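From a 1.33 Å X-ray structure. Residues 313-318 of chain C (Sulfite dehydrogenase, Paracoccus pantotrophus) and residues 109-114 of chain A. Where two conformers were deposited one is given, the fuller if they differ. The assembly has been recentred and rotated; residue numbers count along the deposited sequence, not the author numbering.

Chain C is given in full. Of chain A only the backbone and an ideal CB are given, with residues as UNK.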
ATOM      1  N   ALA C 313     -24.795  -8.618  -0.597  1.00 10.60           N
ATOM      2  CA  ALA C 313     -23.431  -9.111  -0.378  1.00 10.51           C
ATOM      3  C   ALA C 313     -22.956  -8.704   1.004  1.00 10.49           C
ATOM      4  O   ALA C 313     -23.662  -8.004   1.739  1.00 11.48           O
ATOM      5  CB  ALA C 313     -22.480  -8.568  -1.482  1.00 10.97           C
ATOM      6  N   ARG C 314     -21.767  -9.146   1.378  1.00 10.10           N
ATOM      7  CA  ARG C 314     -21.182  -8.648   2.618  1.00 10.03           C
ATOM      8  C   ARG C 314     -20.044  -7.696   2.290  1.00  9.33           C
ATOM      9  O   ARG C 314     -19.370  -7.823   1.267  1.00 10.13           O
ATOM     10  CB  ARG C 314     -20.699  -9.776   3.533  1.00 10.53           C
ATOM     11  CG  ARG C 314     -19.469 -10.508   3.026  1.00 11.05           C
ATOM     12  CD  ARG C 314     -19.086 -11.629   3.971  1.00 12.69           C
ATOM     13  NE  ARG C 314     -17.890 -12.318   3.509  1.00 11.79           N
ATOM     14  CZ  ARG C 314     -17.871 -13.233   2.542  1.00 10.95           C
ATOM     15  NH1 ARG C 314     -18.978 -13.592   1.901  1.00 12.47           N
ATOM     16  NH2 ARG C 314     -16.728 -13.795   2.194  1.00 11.81           N
ATOM     17  N   ILE C 315     -19.883  -6.698   3.138  1.00  8.91           N
ATOM     18  CA  ILE C 315     -18.726  -5.819   3.070  0.50  8.89           C
ATOM     19  C   ILE C 315     -17.586  -6.499   3.844  1.00  9.05           C
ATOM     20  O   ILE C 315     -17.755  -6.939   4.988  1.00 11.00           O
ATOM     21  CB  ILE C 315     -19.060  -4.417   3.627  0.50  9.47           C
ATOM     22  CG1 ILE C 315     -19.947  -3.669   2.608  0.50  8.74           C
ATOM     23  CG2 ILE C 315     -17.788  -3.639   3.990  0.50  9.58           C
ATOM     24  CD1 ILE C 315     -20.677  -2.467   3.176  0.50 10.18           C
ATOM     25  N   THR C 316     -16.430  -6.602   3.203  1.00  9.07           N
ATOM     26  CA  THR C 316     -15.223  -7.231   3.770  1.00  9.52           C
ATOM     27  C   THR C 316     -14.280  -6.112   4.139  1.00  9.68           C
ATOM     28  O   THR C 316     -13.749  -5.415   3.275  1.00 10.22           O
ATOM     29  CB  THR C 316     -14.612  -8.192   2.771  1.00  9.95           C
ATOM     30  OG1 THR C 316     -15.557  -9.249   2.595  1.00 11.07           O
ATOM     31  CG2 THR C 316     -13.273  -8.728   3.246  1.00 11.74           C
ATOM     32  N   GLY C 317     -14.147  -5.894   5.443  1.00  9.78           N
ATOM     33  CA  GLY C 317     -13.397  -4.777   5.978  1.00 10.21           C
ATOM     34  C   GLY C 317     -14.323  -3.642   6.346  1.00 10.29           C
ATOM     35  O   GLY C 317     -15.495  -3.853   6.654  1.00 13.39           O
ATOM     36  N   GLN C 318     -13.815  -2.430   6.317  1.00  9.36           N
ATOM     37  CA  GLN C 318     -14.608  -1.257   6.648  1.00  9.67           C
ATOM     38  C   GLN C 318     -15.195  -0.586   5.418  1.00 10.28           C
ATOM     39  O   GLN C 318     -14.713  -0.796   4.307  1.00 10.20           O
ATOM     40  CB  GLN C 318     -13.725  -0.246   7.369  1.00 10.22           C
ATOM     41  CG  GLN C 318     -13.213  -0.696   8.707  1.00 11.28           C
ATOM     42  CD  GLN C 318     -12.420   0.395   9.348  1.00 12.98           C
ATOM     43  OE1 GLN C 318     -11.232   0.553   9.075  1.00 13.66           O
ATOM     44  NE2 GLN C 318     -13.073   1.197  10.146  1.00 16.10           N
TER
ATOM     45  N   UNK A 109     -12.671 -20.399  -1.538  1.00  9.72           N
ATOM     46  CA  UNK A 109     -13.220 -20.294  -0.184  1.00  9.90           C
ATOM     47  C   UNK A 109     -13.657 -18.873   0.169  1.00  9.90           C
ATOM     48  O   UNK A 109     -13.103 -17.895  -0.335  1.00  9.42           O
ATOM     49  CB  UNK A 109     -12.184 -20.776   0.834  1.00  9.90           C
ATOM     50  N   UNK A 110     -14.615 -18.743   1.096  1.00 10.20           N
ATOM     51  CA  UNK A 110     -15.024 -17.414   1.540  1.00  9.91           C
ATOM     52  C   UNK A 110     -13.836 -16.632   2.096  1.00  9.86           C
ATOM     53  O   UNK A 110     -13.033 -17.162   2.867  1.00 10.87           O
ATOM     54  CB  UNK A 110     -16.125 -17.522   2.597  1.00  9.91           C
ATOM     55  N   UNK A 111     -13.757 -15.358   1.730  1.00  9.05           N
ATOM     56  CA  UNK A 111     -12.624 -14.510   2.084  1.00  8.82           C
ATOM     57  C   UNK A 111     -12.891 -13.556   3.221  1.00  9.52           C
ATOM     58  O   UNK A 111     -14.019 -13.163   3.449  1.00 10.22           O
ATOM     59  CB  UNK A 111     -12.183 -13.706   0.859  1.00  8.82           C
ATOM     60  N   UNK A 112     -11.830 -13.228   3.937  1.00  9.59           N
ATOM     61  CA  UNK A 112     -11.856 -12.257   5.011  1.00  9.77           C
ATOM     62  C   UNK A 112     -10.663 -11.315   4.828  1.00  9.06           C
ATOM     63  O   UNK A 112      -9.798 -11.536   3.997  1.00  8.30           O
ATOM     64  CB  UNK A 112     -11.823 -12.943   6.378  1.00  9.77           C
ATOM     65  N   UNK A 113     -10.627 -10.272   5.642  1.00  8.43           N
ATOM     66  CA  UNK A 113      -9.558  -9.308   5.625  1.00  8.14           C
ATOM     67  C   UNK A 113      -9.144  -8.931   7.032  1.00  8.00           C
ATOM     68  O   UNK A 113      -9.955  -8.934   7.955  1.00 10.02           O
ATOM     69  CB  UNK A 113      -9.976  -8.063   4.839  1.00  8.14           C
ATOM     70  N   UNK A 114      -7.873  -8.598   7.199  1.00  8.50           N
ATOM     71  CA  UNK A 114      -7.435  -7.908   8.401  1.00  9.60           C
ATOM     72  C   UNK A 114      -6.261  -7.034   8.037  1.00  8.77           C
ATOM     73  O   UNK A 114      -5.568  -7.308   7.075  1.00 10.48           O
ATOM     74  CB  UNK A 114      -7.067  -8.891   9.515  1.00  9.60           C
TER

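The two stretches run in roughly the same direction, 27° apart. At position 109 nothing of chain C lies within 5.5 Å of the ideal CB, so this contact hardly restricts the side chain. The deposited residue is F109(A), whose ring takes no part in the contact.

Position 110 has phi/psi of -58/137, within the range of proline but open to most residues. Its CB points sideways and lies 3.8 Å from NH2 of R314(C), the end of an extended, positively charged arm. A small or compact aliphatic group would fit, and an acidic one could also be drawn to the charge. The residue is P110(A); its CB packs 4.0 Å from R314(C) NH2, a contact without a hydrogen bond.

At position 111 the backbone does the work. The carbonyl O lies near the guanidinium plane, at its edge, and accepts a nearly linear hydrogen bond from R314(C) NH2, 3.1 Å from NH2 to O with an angle of 173° at the hydrogen. Any residue supplies this acceptor, and with CB directed sideways, many side chains would be tolerated. The deposited residue is R111(A), whose side chain leads away from chain C, so the two like charges are not brought together. Two waters reinforce the backbone link. Water 1 accepts from R111(A) N at 2.9 Å and, weakly, from R314(C) NH2; these two nitrogens, both donors, do not bond each other. Water 2 donates to R111(A) O at 2.7 Å, accepts from R314(C) NE at 2.9 Å and is also hydrogen-bonded to T316(C) OG1 at 2.7 Å.

At position 112 CB points away, 5.4 Å from T316(C) CG2, and the extended backbone would suit beta-branched residues among many others. It is T112(A), and its backbone C, rather than its side chain, makes the closest approach, 4.0 Å from T316(C) CG2.

Position 113 points toward chain C. The ideal CB of 113 is 3.7 Å from T316(C) CG2, a methyl, and 4.7 Å from G317(C) N, leaving a shallow apolar site suited to alanine, valine or threonine. T113(A) occupies it with chi1 in t, placing its CG2 3.5 Å from T316(C) CG2 and 3.4 Å from G317(C) N. An ideal CB on G317(C) would lie a tight 3.3 Å from T113(A) CG2, although the backbone angles by themselves already call for glycine.

Position 114 points away again, beyond reach of chain C, and many residues would serve; it is T114(A).

Chain A 109-114: FPRTTT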
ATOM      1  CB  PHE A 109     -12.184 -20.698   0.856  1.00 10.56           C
ATOM      2  CG  PHE A 109     -11.975 -22.192   0.985  1.00  9.89           C
ATOM      3  CD1 PHE A 109     -12.793 -22.954   1.811  1.00 11.09           C
ATOM      4  CD2 PHE A 109     -10.968 -22.842   0.278  1.00 11.86           C
ATOM      5  CE1 PHE A 109     -12.591 -24.311   1.949  1.00 11.52           C
ATOM      6  CE2 PHE A 109     -10.778 -24.213   0.404  1.00 12.59           C
ATOM      7  CZ  PHE A 109     -11.594 -24.931   1.230  1.00 13.16           C
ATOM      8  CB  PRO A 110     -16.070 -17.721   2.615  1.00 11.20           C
ATOM      9  CG  PRO A 110     -16.670 -19.022   2.160  1.00 12.56           C
ATOM     10  CD  PRO A 110     -15.492 -19.804   1.637  1.00 10.00           C
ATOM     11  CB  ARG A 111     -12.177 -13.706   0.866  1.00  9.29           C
ATOM     12  CG  ARG A 111     -11.732 -14.598  -0.280  1.00  9.36           C
ATOM     13  CD  ARG A 111     -11.355 -13.820  -1.528  1.00  9.40           C
ATOM     14  NE  ARG A 111     -11.103 -14.744  -2.622  1.00  9.96           N
ATOM     15  CZ  ARG A 111     -11.015 -14.408  -3.902  1.00  9.50           C
ATOM     16  NH1 ARG A 111     -11.052 -13.134  -4.272  1.00  9.74           N
ATOM     17  NH2 ARG A 111     -10.847 -15.357  -4.793  1.00 10.44           N
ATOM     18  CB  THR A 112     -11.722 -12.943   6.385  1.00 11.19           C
ATOM     19  OG1 THR A 112     -10.542 -13.750   6.387  1.00 11.69           O
ATOM     20  CG2 THR A 112     -12.956 -13.796   6.706  1.00 12.77           C
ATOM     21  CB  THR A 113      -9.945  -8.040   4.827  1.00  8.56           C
ATOM     22  OG1 THR A 113      -8.809  -7.171   4.697  1.00 10.25           O
ATOM     23  CG2 THR A 113     -11.043  -7.277   5.504  1.00 10.03           C
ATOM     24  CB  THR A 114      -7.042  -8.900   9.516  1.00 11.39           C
ATOM     25  OG1 THR A 114      -6.971  -8.205  10.762  1.00 14.58           O
ATOM     26  CG2 THR A 114      -5.703  -9.533   9.229  1.00 13.44           C
TER
HETATM   27  O   HOH W   1     -15.535 -14.537  -0.412  1.00 12.38           O
HETATM   28  O   HOH W   2     -15.494 -11.133   4.538  1.00 13.30           O
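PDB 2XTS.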